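Local coordinates for protein alginase (Pseudoalteromonas, PDB 4Q8K) that degrades the polysaccharide alginate as a lyase of polysaccharide lyase family 18, presumably by beta-elimination, and carries a bound calcium ion, at residues V240-E245 with G256-Y261; S246-S251 with K273-T278; S251-G256 with D327-D332. One frame throughout, in Å; residues are numbered along the deposited sequence.

Interaction 1: V240-E245 with G256-Y261; sequences VSDTDE and GIFDVY. With CA (calcium ion), chain B.
Ser-241 and Asp-259 form an antiparallel hydrogen-bonded pair: Ser-241 N donates to Asp-259 O over 2.9 Å, and Asp-259 N returns a bond to Ser-241 O. The pair lies where antiparallel neighbours 234-241 and 257-265 meet at the base of the long calcium-binding loop that joins them. Just beyond, Asp-242 OD1 and Ile-257 O both bind the calcium ion, the former at 2.4 Å; Asp-250 OD2, Val-252 O and Asn-255 OD1 complete the site with water 3. A chi1 of -172° sets Asp-242 CG anti to the backbone N; its OD2 accepts from Gly-256 N at 2.9 Å, on the syn side and 33° out of the carboxylate plane, and from Gly-219 N. Val-240 CG1 packs 3.7 Å from Phe-258 CB, and Asp-242 CB lies 3.5 Å from Phe-258 CD2. Water 1 bonds to Ser-241 OG, Thr-243 OG1, Glu-245 OE2 and Tyr-261 OH, while OE1 of Glu-245 forms salt bridges with Arg-263 and Lys-273. Water 3 donates to Asp-259 OD2 at 2.6 Å, which puts Asp-259 in the second shell; its OD1 accepts from Asp-250 N. Both oxygens of Asp-242 are thus engaged, fixing its carboxylate's rotation, and the calcium would be expected to keep it ionised.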
ATOM      1  N   VAL A 240      -0.411   5.089   4.801  1.00 18.57           N
ATOM      2  CA  VAL A 240      -0.994   5.411   6.090  1.00 17.96           C
ATOM      3  C   VAL A 240       0.201   5.526   7.048  1.00 20.18           C
ATOM      4  O   VAL A 240       0.920   4.556   7.277  1.00 20.48           O
ATOM      5  CB  VAL A 240      -1.985   4.337   6.561  1.00 20.08           C
ATOM      6  CG1 VAL A 240      -2.547   4.690   7.931  1.00 20.96           C
ATOM      7  CG2 VAL A 240      -3.115   4.174   5.547  1.00 19.27           C
ATOM      8  N   SER A 241       0.425   6.725   7.575  1.00 20.81           N
ATOM      9  CA  SER A 241       1.757   7.089   8.060  1.00 22.41           C
ATOM     10  C   SER A 241       1.721   8.020   9.266  1.00 23.50           C
ATOM     11  O   SER A 241       1.034   9.039   9.247  1.00 21.76           O
ATOM     12  CB  SER A 241       2.530   7.755   6.911  1.00 21.68           C
ATOM     13  OG  SER A 241       3.781   8.263   7.325  1.00 23.77           O
ATOM     14  N   ASP A 242       2.497   7.689  10.296  1.00 20.44           N
ATOM     15  CA  ASP A 242       2.507   8.482  11.526  1.00 23.01           C
ATOM     16  C   ASP A 242       3.902   9.055  11.759  1.00 22.61           C
ATOM     17  O   ASP A 242       4.506   8.818  12.799  1.00 24.67           O
ATOM     18  CB  ASP A 242       2.046   7.629  12.722  1.00 23.18           C
ATOM     19  CG  ASP A 242       1.849   8.444  14.002  1.00 24.13           C
ATOM     20  OD1 ASP A 242       1.823   9.683  13.913  1.00 25.74           O
ATOM     21  OD2 ASP A 242       1.717   7.852  15.099  1.00 25.79           O
ATOM     22  N   THR A 243       4.411   9.794  10.781  1.00 23.91           N
ATOM     23  CA  THR A 243       5.778  10.317  10.840  1.00 26.19           C
ATOM     24  C   THR A 243       5.837  11.836  10.877  1.00 26.34           C
ATOM     25  O   THR A 243       4.811  12.518  10.814  1.00 27.36           O
ATOM     26  CB  THR A 243       6.616   9.896   9.620  1.00 21.39           C
ATOM     27  OG1 THR A 243       6.215  10.676   8.486  1.00 24.20           O
ATOM     28  CG2 THR A 243       6.450   8.404   9.327  1.00 23.33           C
ATOM     29  N   ASP A 244       7.060  12.354  10.945  1.00 24.42           N
ATOM     30  CA  ASP A 244       7.300  13.794  10.957  1.00 28.60           C
ATOM     31  C   ASP A 244       7.549  14.336   9.556  1.00 29.31           C
ATOM     32  O   ASP A 244       7.981  15.480   9.401  1.00 28.15           O
ATOM     33  CB  ASP A 244       8.514  14.119  11.839  1.00 32.54           C
ATOM     34  CG  ASP A 244       8.147  14.881  13.101  1.00 37.83           C
ATOM     35  OD1 ASP A 244       6.949  15.120  13.338  1.00 35.10           O
ATOM     36  OD2 ASP A 244       9.074  15.229  13.871  1.00 39.52           O
ATOM     37  N   GLU A 245       7.299  13.526   8.526  1.00 26.95           N
ATOM     38  CA  GLU A 245       7.500  14.022   7.170  1.00 27.77           C
ATOM     39  C   GLU A 245       6.561  15.190   6.956  1.00 24.16           C
ATOM     40  O   GLU A 245       5.360  15.078   7.208  1.00 25.16           O
ATOM     41  CB  GLU A 245       7.241  12.952   6.109  1.00 24.28           C
ATOM     42  CG  GLU A 245       7.304  13.524   4.692  1.00 23.49           C
ATOM     43  CD  GLU A 245       7.181  12.475   3.599  1.00 23.11           C
ATOM     44  OE1 GLU A 245       6.927  12.878   2.444  1.00 24.25           O
ATOM     45  OE2 GLU A 245       7.351  11.265   3.889  1.00 23.49           O
ATOM     46  N   GLY A 256      -0.204   9.066  16.948  1.00 24.47           N
ATOM     47  CA  GLY A 256      -1.387   8.241  16.792  1.00 24.71           C
ATOM     48  C   GLY A 256      -2.320   8.738  15.702  1.00 24.67           C
ATOM     49  O   GLY A 256      -3.296   8.074  15.363  1.00 28.96           O
ATOM     50  N   ILE A 257      -2.031   9.918  15.166  1.00 26.61           N
ATOM     51  CA  ILE A 257      -2.817  10.452  14.059  1.00 24.81           C
ATOM     52  C   ILE A 257      -2.092  10.140  12.761  1.00 22.62           C
ATOM     53  O   ILE A 257      -1.048  10.711  12.470  1.00 22.08           O
ATOM     54  CB  ILE A 257      -3.034  11.971  14.183  1.00 25.14           C
ATOM     55  CG1 ILE A 257      -3.769  12.291  15.489  1.00 30.42           C
ATOM     56  CG2 ILE A 257      -3.814  12.501  12.980  1.00 25.98           C
ATOM     57  CD1 ILE A 257      -4.017  13.786  15.700  1.00 29.13           C
ATOM     58  N   PHE A 258      -2.637   9.216  11.980  1.00 23.18           N
ATOM     59  CA  PHE A 258      -1.974   8.801  10.761  1.00 22.03           C
ATOM     60  C   PHE A 258      -2.389   9.694   9.602  1.00 20.43           C
ATOM     61  O   PHE A 258      -3.573   9.935   9.399  1.00 23.32           O
ATOM     62  CB  PHE A 258      -2.322   7.346  10.445  1.00 21.58           C
ATOM     63  CG  PHE A 258      -1.896   6.394  11.512  1.00 19.88           C
ATOM     64  CD1 PHE A 258      -2.737   6.101  12.572  1.00 24.93           C
ATOM     65  CD2 PHE A 258      -0.628   5.830  11.483  1.00 20.89           C
ATOM     66  CE1 PHE A 258      -2.332   5.230  13.576  1.00 24.69           C
ATOM     67  CE2 PHE A 258      -0.212   4.961  12.486  1.00 23.96           C
ATOM     68  CZ  PHE A 258      -1.069   4.664  13.536  1.00 23.99           C
ATOM     69  N   ASP A 259      -1.402  10.194   8.870  1.00 19.60           N
ATOM     70  CA  ASP A 259      -1.651  10.867   7.607  1.00 20.85           C
ATOM     71  C   ASP A 259      -1.942   9.815   6.549  1.00 20.69           C
ATOM     72  O   ASP A 259      -1.280   8.775   6.489  1.00 19.54           O
ATOM     73  CB  ASP A 259      -0.427  11.671   7.190  1.00 21.20           C
ATOM     74  CG  ASP A 259      -0.190  12.864   8.091  1.00 23.89           C
ATOM     75  OD1 ASP A 259      -1.065  13.755   8.127  1.00 24.12           O
ATOM     76  OD2 ASP A 259       0.850  12.900   8.772  1.00 24.15           O
ATOM     77  N   VAL A 260      -2.941  10.080   5.720  1.00 21.94           N
ATOM     78  CA  VAL A 260      -3.203   9.223   4.581  1.00 21.85           C
ATOM     79  C   VAL A 260      -2.922  10.077   3.366  1.00 19.60           C
ATOM     80  O   VAL A 260      -3.523  11.138   3.193  1.00 19.37           O
ATOM     81  CB  VAL A 260      -4.661   8.740   4.535  1.00 22.38           C
ATOM     82  CG1 VAL A 260      -4.885   7.869   3.300  1.00 18.69           C
ATOM     83  CG2 VAL A 260      -5.024   8.001   5.815  1.00 21.49           C
ATOM     84  N   TYR A 261      -1.979   9.648   2.545  1.00 15.45           N
ATOM     85  CA  TYR A 261      -1.559  10.460   1.420  1.00 19.69           C
ATOM     86  C   TYR A 261      -1.117   9.588   0.276  1.00 17.64           C
ATOM     87  O   TYR A 261      -0.936   8.367   0.427  1.00 18.29           O
ATOM     88  CB  TYR A 261      -0.428  11.427   1.820  1.00 18.07           C
ATOM     89  CG  TYR A 261       0.851  10.774   2.313  1.00 17.55           C
ATOM     90  CD1 TYR A 261       1.873  10.435   1.430  1.00 18.14           C
ATOM     91  CD2 TYR A 261       1.044  10.537   3.662  1.00 17.55           C
ATOM     92  CE1 TYR A 261       3.049   9.863   1.881  1.00 20.35           C
ATOM     93  CE2 TYR A 261       2.223   9.955   4.127  1.00 21.85           C
ATOM     94  CZ  TYR A 261       3.215   9.628   3.232  1.00 21.16           C
ATOM     95  OH  TYR A 261       4.377   9.046   3.697  1.00 21.44           O
TER
HETATM   96 CA    CA B 501       0.947  11.776  13.228  1.00 24.73          CA
HETATM   97  O   HOH W   1       6.214   9.622   5.941  1.00 23.35           O
HETATM   98  O   HOH W   2       3.306  10.812   8.076  1.00 25.34           O
HETATM   99  O   HOH W   3       2.013  12.000  10.973  1.00 24.10           O
HETATM  100  O   HOH W   4       6.494   9.546   1.916  1.00 20.33           O

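Interaction 2: S246-S251 with K273-T278; sequences SGFNDS and KFALGT. With CA (calcium ion), chain B.
The ring of Phe-248 turns its edge to Ala-275, whose CB sits near the ring plane 4.0 Å from CD1. The carbonyl O of Ser-246 lies above one face, offset toward the rim, and the ring of Tyr-261 stacks on the other. Lys-273 passes the outer end of the ring at about a right angle, its CE 3.8 Å from Phe-248 CZ. The second flat group, the amide of Asn-249, brings OD1 to 3.6 Å from the same Ala-275 CB, while ND2 donates to waters 7 and 8; water 7 also bonds to Thr-278 OG1.

Lys-273 starts with CG between its backbone N and carbonyl carbon (chi1 74°) and then runs extended to the loop. There NZ donates to Ser-246 O at 2.7 Å, with a C=O...N angle of 164°, and forms a salt bridge with Glu-245. The strand that carries it, 271-280, belongs to one of the antiparallel sheets of a concanavalin-like beta-sandwich, the fold expected for this clan. Leu-276 and Gly-277 both face Val-260 as a classic beta bulge, and at this bulge water 6 links Asn-249 N to Gly-277 O.

Within the loop, Phe-248 N donates to Ser-251 OG at 2.9 Å, and Ser-251 OG is in turn bonded to Glu-245 O. At the calcium end, CG2 of Thr-278 meets CB of Asn-249 at 3.6 Å and, more loosely, CB of Asp-250. The carboxylate of Asp-250 continues to the metal, which OD2 binds at 2.5 Å.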
ATOM      1  N   SER A 246       7.101  16.316   6.504  1.00 27.99           N
ATOM      2  CA  SER A 246       6.285  17.514   6.334  1.00 28.45           C
ATOM      3  C   SER A 246       5.426  17.458   5.068  1.00 26.90           C
ATOM      4  O   SER A 246       5.701  16.684   4.151  1.00 26.71           O
ATOM      5  CB  SER A 246       7.163  18.772   6.316  1.00 34.15           C
ATOM      6  OG  SER A 246       8.074  18.759   5.227  1.00 39.65           O
ATOM      7  N   GLY A 247       4.388  18.286   5.032  1.00 27.42           N
ATOM      8  CA  GLY A 247       3.569  18.446   3.846  1.00 28.71           C
ATOM      9  C   GLY A 247       2.180  17.841   3.910  1.00 26.54           C
ATOM     10  O   GLY A 247       1.445  17.904   2.924  1.00 26.55           O
ATOM     11  N   PHE A 248       1.809  17.279   5.058  1.00 28.07           N
ATOM     12  CA  PHE A 248       0.510  16.627   5.208  1.00 25.86           C
ATOM     13  C   PHE A 248      -0.327  17.318   6.286  1.00 28.94           C
ATOM     14  O   PHE A 248       0.136  18.274   6.912  1.00 29.55           O
ATOM     15  CB  PHE A 248       0.692  15.131   5.518  1.00 26.29           C
ATOM     16  CG  PHE A 248       1.658  14.430   4.585  1.00 22.85           C
ATOM     17  CD1 PHE A 248       1.441  14.435   3.217  1.00 23.51           C
ATOM     18  CD2 PHE A 248       2.783  13.781   5.074  1.00 24.59           C
ATOM     19  CE1 PHE A 248       2.319  13.806   2.357  1.00 20.66           C
ATOM     20  CE2 PHE A 248       3.668  13.151   4.210  1.00 22.42           C
ATOM     21  CZ  PHE A 248       3.429  13.155   2.846  1.00 22.54           C
ATOM     22  N   ASN A 249      -1.557  16.852   6.483  1.00 26.58           N
ATOM     23  CA  ASN A 249      -2.479  17.487   7.429  1.00 30.69           C
ATOM     24  C   ASN A 249      -2.002  17.445   8.879  1.00 32.90           C
ATOM     25  O   ASN A 249      -2.231  18.397   9.633  1.00 33.05           O
ATOM     26  CB  ASN A 249      -3.873  16.858   7.361  1.00 28.96           C
ATOM     27  CG  ASN A 249      -4.574  17.101   6.040  1.00 24.38           C
ATOM     28  OD1 ASN A 249      -4.017  17.692   5.115  1.00 27.94           O
ATOM     29  ND2 ASN A 249      -5.805  16.623   5.943  1.00 25.69           N
ATOM     30  N   ASP A 250      -1.381  16.331   9.274  1.00 25.11           N
ATOM     31  CA  ASP A 250      -0.855  16.187  10.624  1.00 26.05           C
ATOM     32  C   ASP A 250       0.660  16.374  10.603  1.00 29.63           C
ATOM     33  O   ASP A 250       1.173  17.378  11.104  1.00 31.90           O
ATOM     34  CB  ASP A 250      -1.237  14.823  11.209  1.00 29.28           C
ATOM     35  CG  ASP A 250      -0.821  14.665  12.660  1.00 30.25           C
ATOM     36  OD1 ASP A 250      -1.596  15.067  13.556  1.00 32.09           O
ATOM     37  OD2 ASP A 250       0.271  14.124  12.904  1.00 27.69           O
ATOM     38  N   SER A 251       1.364  15.424   9.992  1.00 27.40           N
ATOM     39  CA  SER A 251       2.816  15.492   9.836  1.00 28.26           C
ATOM     40  C   SER A 251       3.532  15.558  11.182  1.00 29.51           C
ATOM     41  O   SER A 251       4.642  16.077  11.275  1.00 31.66           O
ATOM     42  CB  SER A 251       3.222  16.686   8.961  1.00 29.35           C
ATOM     43  OG  SER A 251       2.911  16.460   7.592  1.00 25.78           O
ATOM     44  N   LYS A 273       3.371  14.478  -4.226  1.00 18.53           N
ATOM     45  CA  LYS A 273       2.647  13.972  -3.071  1.00 17.38           C
ATOM     46  C   LYS A 273       1.454  14.846  -2.724  1.00 21.21           C
ATOM     47  O   LYS A 273       1.443  16.049  -3.023  1.00 24.45           O
ATOM     48  CB  LYS A 273       3.583  13.831  -1.873  1.00 22.30           C
ATOM     49  CG  LYS A 273       3.994  15.149  -1.217  1.00 21.24           C
ATOM     50  CD  LYS A 273       5.152  14.874  -0.249  1.00 22.62           C
ATOM     51  CE  LYS A 273       5.212  15.856   0.908  1.00 27.71           C
ATOM     52  NZ  LYS A 273       6.438  15.607   1.743  1.00 27.24           N
ATOM     53  N   PHE A 274       0.448  14.229  -2.115  1.00 20.18           N
ATOM     54  CA  PHE A 274      -0.819  14.898  -1.858  1.00 21.58           C
ATOM     55  C   PHE A 274      -1.505  14.301  -0.645  1.00 19.99           C
ATOM     56  O   PHE A 274      -1.723  13.092  -0.580  1.00 19.17           O
ATOM     57  CB  PHE A 274      -1.726  14.748  -3.078  1.00 19.37           C
ATOM     58  CG  PHE A 274      -2.857  15.738  -3.125  1.00 25.93           C
ATOM     59  CD1 PHE A 274      -4.052  15.478  -2.477  1.00 26.20           C
ATOM     60  CD2 PHE A 274      -2.731  16.914  -3.850  1.00 27.74           C
ATOM     61  CE1 PHE A 274      -5.107  16.386  -2.539  1.00 23.73           C
ATOM     62  CE2 PHE A 274      -3.787  17.831  -3.910  1.00 30.61           C
ATOM     63  CZ  PHE A 274      -4.977  17.560  -3.253  1.00 27.67           C
ATOM     64  N   ALA A 275      -1.857  15.151   0.315  1.00 19.17           N
ATOM     65  CA  ALA A 275      -2.555  14.693   1.508  1.00 22.57           C
ATOM     66  C   ALA A 275      -4.044  14.452   1.248  1.00 21.55           C
ATOM     67  O   ALA A 275      -4.738  15.318   0.713  1.00 21.89           O
ATOM     68  CB  ALA A 275      -2.361  15.682   2.664  1.00 22.99           C
ATOM     69  N   LEU A 276      -4.526  13.276   1.649  1.00 20.54           N
ATOM     70  CA  LEU A 276      -5.930  12.920   1.462  1.00 19.04           C
ATOM     71  C   LEU A 276      -6.741  13.058   2.745  1.00 20.51           C
ATOM     72  O   LEU A 276      -7.885  13.478   2.723  1.00 20.99           O
ATOM     73  CB  LEU A 276      -6.035  11.492   0.903  1.00 20.61           C
ATOM     74  CG  LEU A 276      -5.319  11.364  -0.450  1.00 19.50           C
ATOM     75  CD1 LEU A 276      -5.099   9.901  -0.821  1.00 24.28           C
ATOM     76  CD2 LEU A 276      -6.079  12.126  -1.554  1.00 24.02           C
ATOM     77  N   GLY A 277      -6.154  12.691   3.876  1.00 21.84           N
ATOM     78  CA  GLY A 277      -6.867  12.789   5.134  1.00 21.06           C
ATOM     79  C   GLY A 277      -6.009  12.369   6.303  1.00 23.64           C
ATOM     80  O   GLY A 277      -4.808  12.171   6.148  1.00 20.82           O
ATOM     81  N   THR A 278      -6.640  12.259   7.468  1.00 22.09           N
ATOM     82  CA  THR A 278      -6.010  11.711   8.665  1.00 24.25           C
ATOM     83  C   THR A 278      -6.980  10.764   9.360  1.00 24.70           C
ATOM     84  O   THR A 278      -8.190  10.848   9.166  1.00 21.79           O
ATOM     85  CB  THR A 278      -5.614  12.816   9.671  1.00 24.54           C
ATOM     86  OG1 THR A 278      -6.781  13.561  10.044  1.00 27.87           O
ATOM     87  CG2 THR A 278      -4.575  13.754   9.079  1.00 22.06           C
TER
HETATM   88 CA    CA B 501       0.947  11.776  13.228  1.00 24.73          CA
HETATM   89  O   HOH W   5       9.143  16.536   3.027  1.00 49.22           O
HETATM   90  O   HOH W   6      -2.611  14.122   5.813  1.00 25.30           O
HETATM   91  O   HOH W   7      -7.163  15.769   8.400  1.00 33.13           O
HETATM   92  O   HOH W   8      -7.613  16.788   3.532  1.00 34.24           O
HETATM   93  O   HOH W   3       2.013  12.000  10.973  1.00 24.10           O

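Interaction 3: S251-G256 with D327-D332; sequences SVANNG and DPYTLD. With CA (calcium ion), chain B.
Ala-253 places its methyl group over one face of the Tyr-329 ring, a CH-pi contact in which CB lies 4.1 Å from the ring centroid and 27° off the ring normal. The same CB lies 3.3 Å from Pro-328 O and 4.2 Å from Pro-328 CB, so it fits the angle between the proline and the tyrosine ring. The Asn-254 side chain crosses the tyrosine obliquely, its CB 3.2 Å from Tyr-329 OH.

The tyrosine is set by the turn that carries it. A chi1 of -68° sets its CG beside the backbone N, anti to the carbonyl carbon, and the ring presents a face to the Ala-253 methyl. Asp-327 OD1 accepts from Tyr-329 N at 2.9 Å, forming an Asx turn, and also from Thr-330 N, which approaches from above the carboxylate plane. Backbone bonds from Leu-331 N to Asp-327 O (2.8 Å) and from Asp-327 N to Asp-332 O brace the 327-332 loop.

On the other side, Ala-253 and Asn-254 are the two central residues of a type II beta turn whose end residues both bind calcium, Val-252 through O and Asn-255 through OD1, the latter at 2.4 Å. Asp-244 joins the two sides: OD1 accepts from Ala-253 N, and its backbone is hydrogen-bonded to that of Pro-328. The direct contact is thus largely a methyl against a ring face and a proline, while hydrogen bonds through Asp-244 connect the calcium-bound turn to the 327-332 loop.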
ATOM      1  N   SER A 251       1.364  15.424   9.992  1.00 27.40           N
ATOM      2  CA  SER A 251       2.816  15.492   9.836  1.00 28.26           C
ATOM      3  C   SER A 251       3.532  15.558  11.182  1.00 29.51           C
ATOM      4  O   SER A 251       4.642  16.077  11.275  1.00 31.66           O
ATOM      5  CB  SER A 251       3.222  16.686   8.961  1.00 29.35           C
ATOM      6  OG  SER A 251       2.911  16.460   7.592  1.00 25.78           O
ATOM      7  N   VAL A 252       2.895  15.030  12.221  1.00 26.09           N
ATOM      8  CA  VAL A 252       3.523  14.971  13.530  1.00 28.64           C
ATOM      9  C   VAL A 252       3.873  13.530  13.882  1.00 26.13           C
ATOM     10  O   VAL A 252       2.999  12.689  14.005  1.00 27.39           O
ATOM     11  CB  VAL A 252       2.611  15.558  14.624  1.00 30.28           C
ATOM     12  CG1 VAL A 252       3.233  15.351  15.991  1.00 31.51           C
ATOM     13  CG2 VAL A 252       2.352  17.046  14.364  1.00 32.13           C
ATOM     14  N   ALA A 253       5.155  13.252  14.061  1.00 28.23           N
ATOM     15  CA  ALA A 253       5.598  11.884  14.316  1.00 25.68           C
ATOM     16  C   ALA A 253       5.016  11.283  15.586  1.00 28.00           C
ATOM     17  O   ALA A 253       4.965  11.934  16.631  1.00 28.33           O
ATOM     18  CB  ALA A 253       7.125  11.818  14.357  1.00 28.26           C
ATOM     19  N   ASN A 254       4.571  10.034  15.488  1.00 27.60           N
ATOM     20  CA  ASN A 254       4.328   9.212  16.666  1.00 30.01           C
ATOM     21  C   ASN A 254       3.235   9.726  17.613  1.00 31.09           C
ATOM     22  O   ASN A 254       3.330   9.523  18.825  1.00 29.76           O
ATOM     23  CB  ASN A 254       5.648   9.042  17.439  1.00 29.44           C
ATOM     24  CG  ASN A 254       5.646   7.832  18.357  1.00 29.97           C
ATOM     25  OD1 ASN A 254       5.039   6.805  18.055  1.00 28.39           O
ATOM     26  ND2 ASN A 254       6.338   7.948  19.497  1.00 29.13           N
ATOM     27  N   ASN A 255       2.200  10.373  17.073  1.00 26.66           N
ATOM     28  CA  ASN A 255       1.112  10.878  17.913  1.00 30.05           C
ATOM     29  C   ASN A 255      -0.219  10.149  17.724  1.00 29.25           C
ATOM     30  O   ASN A 255      -1.240  10.555  18.276  1.00 30.05           O
ATOM     31  CB  ASN A 255       0.920  12.385  17.735  1.00 30.84           C
ATOM     32  CG  ASN A 255       0.234  12.732  16.437  1.00 29.43           C
ATOM     33  OD1 ASN A 255       0.197  11.919  15.527  1.00 29.02           O
ATOM     34  ND2 ASN A 255      -0.320  13.939  16.347  1.00 31.05           N
ATOM     35  N   GLY A 256      -0.204   9.066  16.948  1.00 24.47           N
ATOM     36  CA  GLY A 256      -1.387   8.241  16.792  1.00 24.71           C
ATOM     37  C   GLY A 256      -2.320   8.738  15.702  1.00 24.67           C
ATOM     38  O   GLY A 256      -3.296   8.074  15.363  1.00 28.96           O
ATOM     39  N   ASP A 327      12.197   4.975  11.110  1.00 25.48           N
ATOM     40  CA  ASP A 327      11.991   5.772  12.312  1.00 27.06           C
ATOM     41  C   ASP A 327      11.036   6.908  11.943  1.00 25.21           C
ATOM     42  O   ASP A 327      11.268   7.597  10.962  1.00 26.86           O
ATOM     43  CB  ASP A 327      13.323   6.356  12.774  1.00 30.57           C
ATOM     44  CG  ASP A 327      13.253   6.935  14.173  1.00 35.39           C
ATOM     45  OD1 ASP A 327      12.512   7.926  14.377  1.00 31.39           O
ATOM     46  OD2 ASP A 327      13.942   6.391  15.071  1.00 39.54           O
ATOM     47  N   PRO A 328       9.956   7.094  12.718  1.00 28.12           N
ATOM     48  CA  PRO A 328       8.981   8.134  12.355  1.00 26.26           C
ATOM     49  C   PRO A 328       9.471   9.556  12.642  1.00 29.48           C
ATOM     50  O   PRO A 328       8.975  10.499  12.025  1.00 30.60           O
ATOM     51  CB  PRO A 328       7.770   7.796  13.230  1.00 27.65           C
ATOM     52  CG  PRO A 328       8.367   7.109  14.425  1.00 30.25           C
ATOM     53  CD  PRO A 328       9.509   6.299  13.869  1.00 27.60           C
ATOM     54  N   TYR A 329      10.441   9.701  13.547  1.00 29.47           N
ATOM     55  CA  TYR A 329      11.010  11.005  13.877  1.00 30.50           C
ATOM     56  C   TYR A 329      12.061  11.467  12.879  1.00 31.31           C
ATOM     57  O   TYR A 329      12.043  12.613  12.436  1.00 35.22           O
ATOM     58  CB  TYR A 329      11.637  10.989  15.279  1.00 29.07           C
ATOM     59  CG  TYR A 329      10.619  10.841  16.381  1.00 28.41           C
ATOM     60  CD1 TYR A 329       9.905  11.939  16.832  1.00 31.90           C
ATOM     61  CD2 TYR A 329      10.365   9.607  16.961  1.00 28.77           C
ATOM     62  CE1 TYR A 329       8.965  11.812  17.837  1.00 31.56           C
ATOM     63  CE2 TYR A 329       9.423   9.473  17.970  1.00 29.24           C
ATOM     64  CZ  TYR A 329       8.729  10.583  18.401  1.00 27.88           C
ATOM     65  OH  TYR A 329       7.784  10.473  19.399  1.00 33.23           O
ATOM     66  N   THR A 330      12.980  10.571  12.535  1.00 28.14           N
ATOM     67  CA  THR A 330      14.139  10.921  11.718  1.00 29.70           C
ATOM     68  C   THR A 330      13.983  10.493  10.263  1.00 27.32           C
ATOM     69  O   THR A 330      14.756  10.904   9.398  1.00 29.04           O
ATOM     70  CB  THR A 330      15.414  10.259  12.259  1.00 34.04           C
ATOM     71  OG1 THR A 330      15.313   8.840  12.106  1.00 29.38           O
ATOM     72  CG2 THR A 330      15.611  10.599  13.729  1.00 33.96           C
ATOM     73  N   LEU A 331      13.038   9.613  10.008  1.00 29.50           N
ATOM     74  CA  LEU A 331      12.846   9.052   8.685  1.00 27.99           C
ATOM     75  C   LEU A 331      13.982   8.184   8.220  1.00 28.62           C
ATOM     76  O   LEU A 331      14.048   7.851   7.074  1.00 32.19           O
ATOM     77  CB  LEU A 331      12.640  10.160   7.658  1.00 29.31           C
ATOM     78  CG  LEU A 331      11.466  11.082   7.916  1.00 27.51           C
ATOM     79  CD1 LEU A 331      11.320  12.107   6.809  1.00 37.00           C
ATOM     80  CD2 LEU A 331      10.190  10.314   8.095  1.00 29.78           C
ATOM     81  N   ASP A 332      14.885   7.839   9.118  1.00 32.07           N
ATOM     82  CA  ASP A 332      15.929   6.909   8.764  1.00 34.66           C
ATOM     83  C   ASP A 332      15.373   5.511   8.626  1.00 30.51           C
ATOM     84  O   ASP A 332      14.541   5.100   9.369  1.00 31.65           O
ATOM     85  CB  ASP A 332      17.022   6.903   9.796  1.00 38.09           C
ATOM     86  CG  ASP A 332      18.048   7.946   9.545  1.00 42.25           C
ATOM     87  OD1 ASP A 332      18.071   8.596   8.472  1.00 51.46           O
ATOM     88  OD2 ASP A 332      18.843   8.121  10.445  1.00 45.97           O
TER
HETATM   89 CA    CA B 501       0.947  11.776  13.228  1.00 24.73          CA
HETATM   90  O   HOH W   3       2.013  12.000  10.973  1.00 24.10           O

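In the fold
Following the chain, strand 234-241 runs out into a loop that returns as strand 257-265; interaction 1 closes this loop at its base, antiparallel, around the calcium ion. The intervening residues 246-251 reach forward to strand 271-280 in interaction 2, which lays the loop against the next strand of the same sheet. Residues 251-256 then reach much further, 71 residues along, to the 327-332 loop that precedes helix 340-349, making interaction 3. The segments of every pair of contacts alternate, so the three cross rather than nest. Ser-251 is shared by interactions 2 and 3, and Gly-256 by 1 and 3; the calcium ion and water 3 are common to all.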